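Side-chain contacts in paenibacillus xanthan lyase (Paenibacillus, PDB 6F2P), which probably cleaves, by beta-elimination, the terminal mannosyl-glucuronosyl linkage of xanthan side chains, as a lyase of polysaccharide lyase family 8: residues A[14-19]-A[240-245]; A[301-306]-A[316-321]; A[333-336]-A[342-345]. One frame throughout, in Å; residues are numbered along the deposited sequence.

Interaction 1. Residues A[14-19]-A[240-245]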
ATOM      1  N   LYS A  14     -19.350   0.747  37.332  1.00 21.80           N
ATOM      2  CA  LYS A  14     -20.630   1.397  37.541  1.00 16.74           C
ATOM      3  C   LYS A  14     -20.480   2.892  37.318  1.00 17.64           C
ATOM      4  O   LYS A  14     -21.296   3.510  36.633  1.00 17.98           O
ATOM      5  CB  LYS A  14     -21.168   1.105  38.941  1.00 20.72           C
ATOM      6  CG  LYS A  14     -22.442   1.859  39.272  1.00 23.39           C
ATOM      7  CD  LYS A  14     -23.096   1.336  40.534  1.00 25.87           C
ATOM      8  CE  LYS A  14     -24.118   2.330  41.064  1.00 20.63           C
ATOM      9  NZ  LYS A  14     -24.917   1.734  42.166  1.00 23.10           N
ATOM     10  N   ALA A  15     -19.414   3.467  37.865  1.00 17.55           N
ATOM     11  CA  ALA A  15     -19.113   4.876  37.627  1.00 16.28           C
ATOM     12  C   ALA A  15     -18.906   5.217  36.134  1.00 18.10           C
ATOM     13  O   ALA A  15     -19.186   6.334  35.703  1.00 21.57           O
ATOM     14  CB  ALA A  15     -17.923   5.293  38.444  1.00 16.09           C
ATOM     15  N   MET A  16     -18.426   4.265  35.340  1.00 15.46           N
ATOM     16  CA  MET A  16     -18.354   4.496  33.893  1.00 21.24           C
ATOM     17  C   MET A  16     -19.759   4.529  33.303  1.00 21.03           C
ATOM     18  O   MET A  16     -20.062   5.326  32.416  1.00 22.66           O
ATOM     19  CB  MET A  16     -17.539   3.412  33.187  1.00 20.26           C
ATOM     20  CG  MET A  16     -16.107   3.273  33.657  1.00 20.34           C
ATOM     21  SD  MET A  16     -15.344   1.774  33.001  1.00 23.24           S
ATOM     22  CE  MET A  16     -15.003   2.276  31.313  1.00 21.02           C
ATOM     23  N   LEU A  17     -20.613   3.646  33.801  1.00 19.56           N
ATOM     24  CA  LEU A  17     -21.995   3.591  33.351  1.00 18.37           C
ATOM     25  C   LEU A  17     -22.804   4.840  33.726  1.00 19.21           C
ATOM     26  O   LEU A  17     -23.506   5.403  32.887  1.00 19.35           O
ATOM     27  CB  LEU A  17     -22.675   2.345  33.900  1.00 16.88           C
ATOM     28  CG  LEU A  17     -22.093   1.001  33.469  1.00 15.74           C
ATOM     29  CD1 LEU A  17     -22.882  -0.116  34.130  1.00 23.07           C
ATOM     30  CD2 LEU A  17     -22.149   0.864  31.965  1.00 14.44           C
ATOM     31  N   ASN A  18     -22.705   5.287  34.975  1.00 19.28           N
ATOM     32  CA  ASN A  18     -23.604   6.350  35.429  1.00 21.50           C
ATOM     33  C   ASN A  18     -22.957   7.691  35.782  1.00 22.37           C
ATOM     34  O   ASN A  18     -23.653   8.631  36.154  1.00 23.25           O
ATOM     35  CB  ASN A  18     -24.508   5.867  36.574  1.00 17.12           C
ATOM     36  CG  ASN A  18     -23.754   5.647  37.870  1.00 18.53           C
ATOM     37  OD1 ASN A  18     -22.576   5.984  37.991  1.00 29.89           O
ATOM     38  ND2 ASN A  18     -24.436   5.084  38.854  1.00 20.04           N
ATOM     39  N   GLY A  19     -21.634   7.773  35.682  1.00 22.02           N
ATOM     40  CA  GLY A  19     -20.945   9.035  35.896  1.00 21.60           C
ATOM     41  C   GLY A  19     -20.410   9.254  37.301  1.00 27.10           C
ATOM     42  O   GLY A  19     -19.732  10.254  37.557  1.00 30.19           O
ATOM     43  N   LEU A 240     -11.611  -2.220  28.279  1.00 14.97           N
ATOM     44  CA  LEU A 240     -11.097  -3.324  29.080  1.00 17.21           C
ATOM     45  C   LEU A 240      -9.791  -2.969  29.776  1.00 19.88           C
ATOM     46  O   LEU A 240      -9.601  -3.287  30.950  1.00 24.90           O
ATOM     47  CB  LEU A 240     -10.896  -4.567  28.232  1.00 17.14           C
ATOM     48  CG  LEU A 240     -11.991  -5.610  28.413  1.00 21.17           C
ATOM     49  CD1 LEU A 240     -11.560  -6.910  27.781  1.00 26.98           C
ATOM     50  CD2 LEU A 240     -12.300  -5.804  29.889  1.00 17.90           C
ATOM     51  N   ILE A 241      -8.896  -2.306  29.053  1.00 16.81           N
ATOM     52  CA  ILE A 241      -7.644  -1.867  29.647  1.00 20.46           C
ATOM     53  C   ILE A 241      -7.911  -0.934  30.823  1.00 22.76           C
ATOM     54  O   ILE A 241      -7.324  -1.099  31.893  1.00 22.52           O
ATOM     55  CB  ILE A 241      -6.727  -1.189  28.614  1.00 17.37           C
ATOM     56  CG1 ILE A 241      -6.098  -2.236  27.700  1.00  9.78           C
ATOM     57  CG2 ILE A 241      -5.640  -0.378  29.297  1.00 15.51           C
ATOM     58  CD1 ILE A 241      -5.565  -1.634  26.418  1.00 11.64           C
ATOM     59  N   PHE A 242      -8.815   0.023  30.626  1.00 18.91           N
ATOM     60  CA  PHE A 242      -9.130   1.010  31.657  1.00 17.92           C
ATOM     61  C   PHE A 242      -9.719   0.379  32.919  1.00 22.94           C
ATOM     62  O   PHE A 242      -9.327   0.730  34.028  1.00 24.66           O
ATOM     63  CB  PHE A 242     -10.086   2.062  31.108  1.00 18.01           C
ATOM     64  CG  PHE A 242     -10.589   3.023  32.143  1.00 23.06           C
ATOM     65  CD1 PHE A 242      -9.859   4.150  32.471  1.00 23.52           C
ATOM     66  CD2 PHE A 242     -11.811   2.812  32.779  1.00 29.03           C
ATOM     67  CE1 PHE A 242     -10.323   5.046  33.422  1.00 24.61           C
ATOM     68  CE2 PHE A 242     -12.282   3.706  33.732  1.00 25.70           C
ATOM     69  CZ  PHE A 242     -11.535   4.823  34.053  1.00 23.20           C
ATOM     70  N   ILE A 243     -10.666  -0.538  32.748  1.00 18.73           N
ATOM     71  CA  ILE A 243     -11.318  -1.192  33.881  1.00 20.29           C
ATOM     72  C   ILE A 243     -10.327  -2.039  34.682  1.00 24.11           C
ATOM     73  O   ILE A 243     -10.227  -1.929  35.912  1.00 20.27           O
ATOM     74  CB  ILE A 243     -12.503  -2.079  33.408  1.00 17.64           C
ATOM     75  CG1 ILE A 243     -13.549  -1.227  32.693  1.00 21.01           C
ATOM     76  CG2 ILE A 243     -13.151  -2.825  34.573  1.00 11.09           C
ATOM     77  CD1 ILE A 243     -14.515  -2.023  31.848  1.00 25.98           C
ATOM     78  N   LEU A 244      -9.584  -2.874  33.965  1.00 21.92           N
ATOM     79  CA  LEU A 244      -8.694  -3.836  34.593  1.00 19.24           C
ATOM     80  C   LEU A 244      -7.422  -3.191  35.127  1.00 20.21           C
ATOM     81  O   LEU A 244      -6.715  -3.786  35.938  1.00 19.67           O
ATOM     82  CB  LEU A 244      -8.341  -4.929  33.593  1.00 15.48           C
ATOM     83  CG  LEU A 244      -9.561  -5.717  33.130  1.00 16.37           C
ATOM     84  CD1 LEU A 244      -9.170  -6.722  32.054  1.00 16.40           C
ATOM     85  CD2 LEU A 244     -10.188  -6.411  34.316  1.00 12.50           C
ATOM     86  N   ASN A 245      -7.148  -1.972  34.671  1.00 22.49           N
ATOM     87  CA  ASN A 245      -5.882  -1.298  34.941  1.00 21.12           C
ATOM     88  C   ASN A 245      -5.587  -1.130  36.420  1.00 22.61           C
ATOM     89  O   ASN A 245      -6.398  -0.593  37.161  1.00 26.77           O
ATOM     90  CB  ASN A 245      -5.864   0.066  34.257  1.00 22.64           C
ATOM     91  CG  ASN A 245      -4.621   0.862  34.574  1.00 24.51           C
ATOM     92  OD1 ASN A 245      -4.710   1.982  35.079  1.00 24.38           O
ATOM     93  ND2 ASN A 245      -3.450   0.290  34.281  1.00 24.26           N
TER

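Interaction 2. Residues A[301-306]-A[316-321]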
ATOM      1  N   ALA A 301     -13.707   9.177  22.334  1.00 15.23           N
ATOM      2  CA  ALA A 301     -13.985   8.607  23.648  1.00 18.32           C
ATOM      3  C   ALA A 301     -12.928   7.584  24.001  1.00 13.85           C
ATOM      4  O   ALA A 301     -12.467   7.522  25.138  1.00 15.03           O
ATOM      5  CB  ALA A 301     -15.375   7.968  23.683  1.00 13.33           C
ATOM      6  N   SER A 302     -12.545   6.783  23.019  1.00 14.35           N
ATOM      7  CA  SER A 302     -11.536   5.757  23.229  1.00 13.56           C
ATOM      8  C   SER A 302     -10.188   6.380  23.548  1.00 18.39           C
ATOM      9  O   SER A 302      -9.423   5.836  24.349  1.00 22.36           O
ATOM     10  CB  SER A 302     -11.421   4.866  21.995  1.00 15.78           C
ATOM     11  OG  SER A 302     -12.574   4.055  21.830  1.00 18.99           O
ATOM     12  N   ILE A 303      -9.904   7.521  22.923  1.00 15.27           N
ATOM     13  CA  ILE A 303      -8.624   8.194  23.118  1.00 19.75           C
ATOM     14  C   ILE A 303      -8.528   8.767  24.532  1.00 20.41           C
ATOM     15  O   ILE A 303      -7.476   8.687  25.183  1.00 19.41           O
ATOM     16  CB  ILE A 303      -8.378   9.282  22.047  1.00 18.28           C
ATOM     17  CG1 ILE A 303      -8.160   8.626  20.681  1.00 14.62           C
ATOM     18  CG2 ILE A 303      -7.159  10.107  22.400  1.00 15.13           C
ATOM     19  CD1 ILE A 303      -8.051   9.603  19.525  1.00 10.24           C
ATOM     20  N   ILE A 304      -9.639   9.330  25.003  1.00 17.95           N
ATOM     21  CA  ILE A 304      -9.755   9.794  26.381  1.00 17.87           C
ATOM     22  C   ILE A 304      -9.541   8.642  27.369  1.00 20.11           C
ATOM     23  O   ILE A 304      -8.814   8.783  28.354  1.00 20.86           O
ATOM     24  CB  ILE A 304     -11.124  10.432  26.622  1.00 16.00           C
ATOM     25  CG1 ILE A 304     -11.233  11.734  25.827  1.00 16.89           C
ATOM     26  CG2 ILE A 304     -11.349  10.680  28.098  1.00 15.14           C
ATOM     27  CD1 ILE A 304     -12.601  12.361  25.877  1.00 16.28           C
ATOM     28  N   ARG A 305     -10.160   7.500  27.093  1.00 17.03           N
ATOM     29  CA  ARG A 305      -9.969   6.319  27.924  1.00 17.67           C
ATOM     30  C   ARG A 305      -8.523   5.859  27.894  1.00 23.53           C
ATOM     31  O   ARG A 305      -7.972   5.458  28.920  1.00 25.77           O
ATOM     32  CB  ARG A 305     -10.883   5.179  27.475  1.00 21.05           C
ATOM     33  CG  ARG A 305     -12.352   5.385  27.805  1.00 26.06           C
ATOM     34  CD  ARG A 305     -12.631   5.081  29.258  1.00 27.42           C
ATOM     35  NE  ARG A 305     -14.003   5.415  29.644  1.00 31.29           N
ATOM     36  CZ  ARG A 305     -14.319   6.263  30.619  1.00 30.74           C
ATOM     37  NH1 ARG A 305     -13.367   6.875  31.321  1.00 29.72           N
ATOM     38  NH2 ARG A 305     -15.591   6.499  30.894  1.00 33.06           N
ATOM     39  N   LEU A 306      -7.900   5.914  26.719  1.00 22.98           N
ATOM     40  CA  LEU A 306      -6.504   5.495  26.613  1.00 20.54           C
ATOM     41  C   LEU A 306      -5.543   6.446  27.328  1.00 20.36           C
ATOM     42  O   LEU A 306      -4.529   6.007  27.866  1.00 21.77           O
ATOM     43  CB  LEU A 306      -6.095   5.269  25.163  1.00 18.96           C
ATOM     44  CG  LEU A 306      -6.691   3.989  24.575  1.00 15.58           C
ATOM     45  CD1 LEU A 306      -6.408   3.887  23.094  1.00 14.30           C
ATOM     46  CD2 LEU A 306      -6.178   2.757  25.302  1.00 12.92           C
ATOM     47  N   THR A 316      -0.370  12.815  27.376  1.00 25.02           N
ATOM     48  CA  THR A 316      -0.295  14.232  27.063  1.00 20.11           C
ATOM     49  C   THR A 316      -0.720  14.470  25.625  1.00 20.29           C
ATOM     50  O   THR A 316      -1.569  15.315  25.355  1.00 24.86           O
ATOM     51  CB  THR A 316       1.130  14.745  27.257  1.00 22.52           C
ATOM     52  OG1 THR A 316       1.523  14.529  28.618  1.00 20.80           O
ATOM     53  CG2 THR A 316       1.233  16.237  26.904  1.00 15.31           C
ATOM     54  N   ALA A 317      -0.132  13.703  24.713  1.00 18.31           N
ATOM     55  CA  ALA A 317      -0.426  13.809  23.287  1.00 21.72           C
ATOM     56  C   ALA A 317      -1.905  13.546  22.997  1.00 23.79           C
ATOM     57  O   ALA A 317      -2.538  14.253  22.201  1.00 22.65           O
ATOM     58  CB  ALA A 317       0.461  12.846  22.495  1.00 19.20           C
ATOM     59  N   PHE A 318      -2.446  12.527  23.658  1.00 19.23           N
ATOM     60  CA  PHE A 318      -3.853  12.180  23.514  1.00 20.76           C
ATOM     61  C   PHE A 318      -4.773  13.298  23.984  1.00 20.75           C
ATOM     62  O   PHE A 318      -5.763  13.601  23.322  1.00 22.18           O
ATOM     63  CB  PHE A 318      -4.183  10.900  24.283  1.00 19.60           C
ATOM     64  CG  PHE A 318      -3.617   9.658  23.664  1.00 22.13           C
ATOM     65  CD1 PHE A 318      -2.810   9.731  22.537  1.00 16.97           C
ATOM     66  CD2 PHE A 318      -3.902   8.415  24.201  1.00 19.67           C
ATOM     67  CE1 PHE A 318      -2.291   8.591  21.974  1.00 19.45           C
ATOM     68  CE2 PHE A 318      -3.391   7.265  23.630  1.00 18.45           C
ATOM     69  CZ  PHE A 318      -2.582   7.355  22.520  1.00 19.02           C
ATOM     70  N   LYS A 319      -4.459  13.902  25.129  1.00 16.83           N
ATOM     71  CA  LYS A 319      -5.316  14.950  25.666  1.00 20.75           C
ATOM     72  C   LYS A 319      -5.271  16.163  24.762  1.00 21.60           C
ATOM     73  O   LYS A 319      -6.257  16.882  24.633  1.00 24.41           O
ATOM     74  CB  LYS A 319      -4.902  15.351  27.080  1.00 21.29           C
ATOM     75  CG  LYS A 319      -5.121  14.276  28.118  1.00 24.44           C
ATOM     76  CD  LYS A 319      -4.708  14.753  29.496  1.00 26.95           C
ATOM     77  CE  LYS A 319      -4.548  13.566  30.423  1.00 44.49           C
ATOM     78  NZ  LYS A 319      -4.447  13.959  31.854  1.00 57.53           N
ATOM     79  N   ARG A 320      -4.126  16.380  24.128  1.00 19.85           N
ATOM     80  CA  ARG A 320      -3.952  17.565  23.304  1.00 22.99           C
ATOM     81  C   ARG A 320      -4.774  17.465  22.031  1.00 19.97           C
ATOM     82  O   ARG A 320      -5.385  18.436  21.605  1.00 23.31           O
ATOM     83  CB  ARG A 320      -2.475  17.805  22.970  1.00 22.77           C
ATOM     84  CG  ARG A 320      -1.648  18.296  24.149  1.00 25.19           C
ATOM     85  CD  ARG A 320      -0.289  18.818  23.712  1.00 23.29           C
ATOM     86  NE  ARG A 320      -0.370  20.156  23.133  1.00 31.40           N
ATOM     87  CZ  ARG A 320       0.336  20.565  22.083  1.00 29.43           C
ATOM     88  NH1 ARG A 320       1.176  19.735  21.478  1.00 32.18           N
ATOM     89  NH2 ARG A 320       0.193  21.803  21.630  1.00 25.74           N
ATOM     90  N   MET A 321      -4.796  16.291  21.418  1.00 17.66           N
ATOM     91  CA  MET A 321      -5.531  16.163  20.174  1.00 19.24           C
ATOM     92  C   MET A 321      -7.047  16.172  20.435  1.00 21.63           C
ATOM     93  O   MET A 321      -7.807  16.824  19.711  1.00 17.72           O
ATOM     94  CB  MET A 321      -5.055  14.941  19.372  1.00 17.67           C
ATOM     95  CG  MET A 321      -5.351  13.592  20.000  1.00 19.45           C
ATOM     96  SD  MET A 321      -4.801  12.221  18.963  1.00 19.04           S
ATOM     97  CE  MET A 321      -3.047  12.191  19.312  1.00 14.89           C
TER

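Interaction 3. Residues A[333-336]-A[342-345]. With CA (calcium ion), chain E.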
ATOM      1  N   THR A 333     -21.387  18.005  19.303  1.00 23.11           N
ATOM      2  CA  THR A 333     -21.579  16.654  18.793  1.00 27.51           C
ATOM      3  C   THR A 333     -21.150  15.619  19.828  1.00 26.40           C
ATOM      4  O   THR A 333     -21.925  14.727  20.168  1.00 23.32           O
ATOM      5  CB  THR A 333     -20.788  16.423  17.484  1.00 25.19           C
ATOM      6  OG1 THR A 333     -21.182  17.389  16.505  1.00 26.13           O
ATOM      7  CG2 THR A 333     -21.045  15.026  16.941  1.00 21.27           C
ATOM      8  N   PHE A 334     -19.922  15.754  20.333  1.00 22.22           N
ATOM      9  CA  PHE A 334     -19.401  14.832  21.341  1.00 19.88           C
ATOM     10  C   PHE A 334     -20.179  14.876  22.666  1.00 23.67           C
ATOM     11  O   PHE A 334     -20.684  13.842  23.123  1.00 25.14           O
ATOM     12  CB  PHE A 334     -17.906  15.074  21.601  1.00 19.82           C
ATOM     13  CG  PHE A 334     -17.303  14.127  22.617  1.00 15.32           C
ATOM     14  CD1 PHE A 334     -16.817  12.894  22.229  1.00 17.83           C
ATOM     15  CD2 PHE A 334     -17.231  14.469  23.954  1.00 15.76           C
ATOM     16  CE1 PHE A 334     -16.274  12.029  23.156  1.00 18.10           C
ATOM     17  CE2 PHE A 334     -16.698  13.605  24.880  1.00 15.32           C
ATOM     18  CZ  PHE A 334     -16.214  12.390  24.484  1.00 15.53           C
ATOM     19  N   LEU A 335     -20.268  16.061  23.278  1.00 21.65           N
ATOM     20  CA  LEU A 335     -20.898  16.213  24.602  1.00 23.91           C
ATOM     21  C   LEU A 335     -22.350  15.755  24.647  1.00 23.31           C
ATOM     22  O   LEU A 335     -22.813  15.235  25.664  1.00 28.61           O
ATOM     23  CB  LEU A 335     -20.770  17.648  25.124  1.00 19.72           C
ATOM     24  CG  LEU A 335     -19.332  18.030  25.487  1.00 15.62           C
ATOM     25  CD1 LEU A 335     -19.182  19.520  25.681  1.00 18.35           C
ATOM     26  CD2 LEU A 335     -18.870  17.286  26.730  1.00 17.70           C
ATOM     27  N   LYS A 336     -23.062  15.923  23.540  1.00 23.43           N
ATOM     28  CA  LYS A 336     -24.467  15.530  23.485  1.00 28.56           C
ATOM     29  C   LYS A 336     -24.652  14.044  23.203  1.00 27.53           C
ATOM     30  O   LYS A 336     -25.776  13.542  23.216  1.00 24.61           O
ATOM     31  CB  LYS A 336     -25.206  16.338  22.422  1.00 31.00           C
ATOM     32  CG  LYS A 336     -25.416  17.792  22.779  1.00 26.18           C
ATOM     33  CD  LYS A 336     -25.593  18.623  21.527  1.00 31.02           C
ATOM     34  CE  LYS A 336     -26.265  19.941  21.833  1.00 39.36           C
ATOM     35  NZ  LYS A 336     -27.692  19.733  22.213  1.00 56.22           N
ATOM     36  N   LEU A 342     -17.970  10.486  30.538  1.00 21.35           N
ATOM     37  CA  LEU A 342     -17.161  11.082  29.487  1.00 19.17           C
ATOM     38  C   LEU A 342     -17.363  12.587  29.381  1.00 22.08           C
ATOM     39  O   LEU A 342     -16.429  13.306  29.035  1.00 22.12           O
ATOM     40  CB  LEU A 342     -17.435  10.403  28.149  1.00 20.01           C
ATOM     41  CG  LEU A 342     -16.837   9.003  28.092  1.00 19.03           C
ATOM     42  CD1 LEU A 342     -17.449   8.199  26.968  1.00  8.99           C
ATOM     43  CD2 LEU A 342     -15.329   9.119  27.934  1.00 17.99           C
ATOM     44  N   ILE A 343     -18.573  13.064  29.677  1.00 20.93           N
ATOM     45  CA  ILE A 343     -18.835  14.498  29.692  1.00 15.00           C
ATOM     46  C   ILE A 343     -17.922  15.146  30.716  1.00 23.61           C
ATOM     47  O   ILE A 343     -17.298  16.184  30.466  1.00 25.31           O
ATOM     48  CB  ILE A 343     -20.276  14.799  30.082  1.00 20.65           C
ATOM     49  CG1 ILE A 343     -21.228  14.276  29.008  1.00 24.59           C
ATOM     50  CG2 ILE A 343     -20.466  16.291  30.293  1.00 19.89           C
ATOM     51  CD1 ILE A 343     -22.659  14.560  29.288  1.00 18.13           C
ATOM     52  N   ILE A 344     -17.831  14.502  31.873  1.00 23.77           N
ATOM     53  CA  ILE A 344     -16.979  14.978  32.944  1.00 20.86           C
ATOM     54  C   ILE A 344     -15.529  15.002  32.490  1.00 21.79           C
ATOM     55  O   ILE A 344     -14.856  16.031  32.603  1.00 23.53           O
ATOM     56  CB  ILE A 344     -17.134  14.104  34.182  1.00 22.57           C
ATOM     57  CG1 ILE A 344     -18.570  14.205  34.706  1.00 16.50           C
ATOM     58  CG2 ILE A 344     -16.144  14.524  35.248  1.00 25.91           C
ATOM     59  CD1 ILE A 344     -18.904  13.169  35.748  1.00 16.70           C
ATOM     60  N   ALA A 345     -15.061  13.876  31.957  1.00 22.18           N
ATOM     61  CA  ALA A 345     -13.692  13.772  31.448  1.00 23.56           C
ATOM     62  C   ALA A 345     -13.425  14.800  30.359  1.00 25.57           C
ATOM     63  O   ALA A 345     -12.405  15.477  30.381  1.00 24.93           O
ATOM     64  CB  ALA A 345     -13.414  12.377  30.930  1.00 17.59           C
TER
HETATM   65 CA    CA E1104     -19.904  19.029  15.459  1.00 28.64          CA
HETATM   66  O   HOH W   1     -18.232  17.359  15.204  1.00 24.22           O
HETATM   67  O   HOH W   2     -21.286  18.750  13.091  1.00 25.77           O
HETATM   68  O   HOH W   3     -18.155  20.661  15.247  1.00 32.69           O

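Interaction 1. Residues A[14-19]-A[240-245]
F242 and I243, neighbours near the C-terminal end of helix 229-244, receive the long side chain of M16 from the last turn of helix 4-18. F242 comes first: its CA–CB bond points toward 14-19, and a chi1 of 173° swings the ring away from the backbone N, bringing its CD2/CE2 edge alongside M16, which runs antiparallel to it. M16 SD lies 4.8 Å from the centroid of the F242 ring and 78° off its normal, which places the sulfur at the ring edge, a Met-aromatic contact. The bend of M16 at chi3 (77°) folds its methyl back beside the ring, so that M16 CE reaches F242 CD2 at 3.6 Å by an oblique approach. Next along the helix, I243 brings CG1 to 3.5 Å from M16 SD, while the CD1 tip of I243 is 4.1 Å from the same sulfur; I243 also packs on I183 of helix 168-184. The CA atoms of M16 and I243 are 9.0 Å apart, evidence that side-chain reach rather than backbone proximity makes this contact. K12 and R305 add cation-pi contacts to the F242 ring, and a methylpentanediol, probably from the crystallisation liquor, lies about 4 Å from the M16 side chain. With 132 Å² buried and no polar bond between the segments, the chemistry implies dispersion forces, with a modest contribution likely from sulfur facing the ring-edge hydrogens.

Interaction 2. Residues A[301-306]-A[316-321]
F318 projects from helix 312-328 toward helix 292-307 and enters the hollow between I303 and L306, which stand one turn apart. At the root of this bump, I303 CG2 lies 3.6 Å from F318 CB, the two side chains running roughly perpendicular. That methyl is placed by the I303 chi1 of -69°, which sets CG2 anti to the backbone N. Further out, F318 CE2 comes to 3.7 Å from L306 CB, an oblique approach to the ring. The fit is reciprocal: I303 in turn lies between F318 and M321, with its CD1 tip 4.2 Å from M321 SD. The short segments approach to 9.0 Å between axes, and I303 and F318 have the closest CA atoms. Y264 and I263 of helix 256-267 also pack on F318. With an alanine in place of F318, L306 CB would probably lose its aromatic neighbour and a gap would open beside Y264. The 149° between the segment directions, with helices 292-307 and 312-328 following each other in the chain, makes a roughly antiparallel helical hairpin, consistent with the alpha/alpha-toroid architecture of the N-terminal domain in family 8 polysaccharide lyases.

Interaction 3. Residues A[333-336]-A[342-345]
I343 of helix 340-351 packs against L335, with their CA atoms 5.8 Å apart, and its two branches address different parts of that residue. At the root, I343 CB is 4.4 Å from L335 CD2. The CG2 branch, a single methyl, comes to 4.0 Å from L335 CD2, branch against branch. The other branch is directed anti to the carbonyl carbon (chi1 -66°) and runs past the backbone of L335: I343 CG1 is 3.8 Å from L335 O, and the tip, I343 CD1, is 3.7 Å from that oxygen. These are packing distances between carbon and a carbonyl. Outer neighbours of I343 are D29, I30 and R33 of helix 28-46. Beside this pair, F334 meets L342 more loosely, with F334 CZ 4.3 Å from L342 CB and L342 O beyond the ring's rim, little displaced from its plane. V297 and I304 of helix 292-307 also touch the F334 ring. One residue earlier, T333 OG1 binds a calcium ion at 2.3 Å, alongside D329, D331 and three waters. D329 spans both features, binding the metal through OD1 and accepting a hydrogen bond from F334 N through OD2. The chemistry thus divides within a few residues: calcium coordination, through a hydroxyl and the carboxylates of D329 and D331, probably restrains T333, whereas apolar and carbonyl packing, without a hydrogen bond between the segments, joins F334 and L335 to 342-345.

In the fold
Interactions 1 and 2 have centres about 16 Å apart and meet through R305: M16 CE is 3.7 Å from R305 NE, and F242 CZ is 3.9 Å from R305 NH1. R305 also forms a salt bridge with D341, immediately ahead of 342-345. Interaction 3 lies about 13 Å, centre to centre, from interaction 2; I304 CD1 packs 3.9 Å from F334 CZ, as does A301 CB from L342 CD1. A further touch, G19 O to I344 CD1 at 3.5 Å, joins interaction 3 to interaction 1, their centres about 16 Å apart. The three contacts thus touch pairwise, two joining helices and one joining a loop to helix 340-351, and the calcium site borders them at T333 of interaction 3.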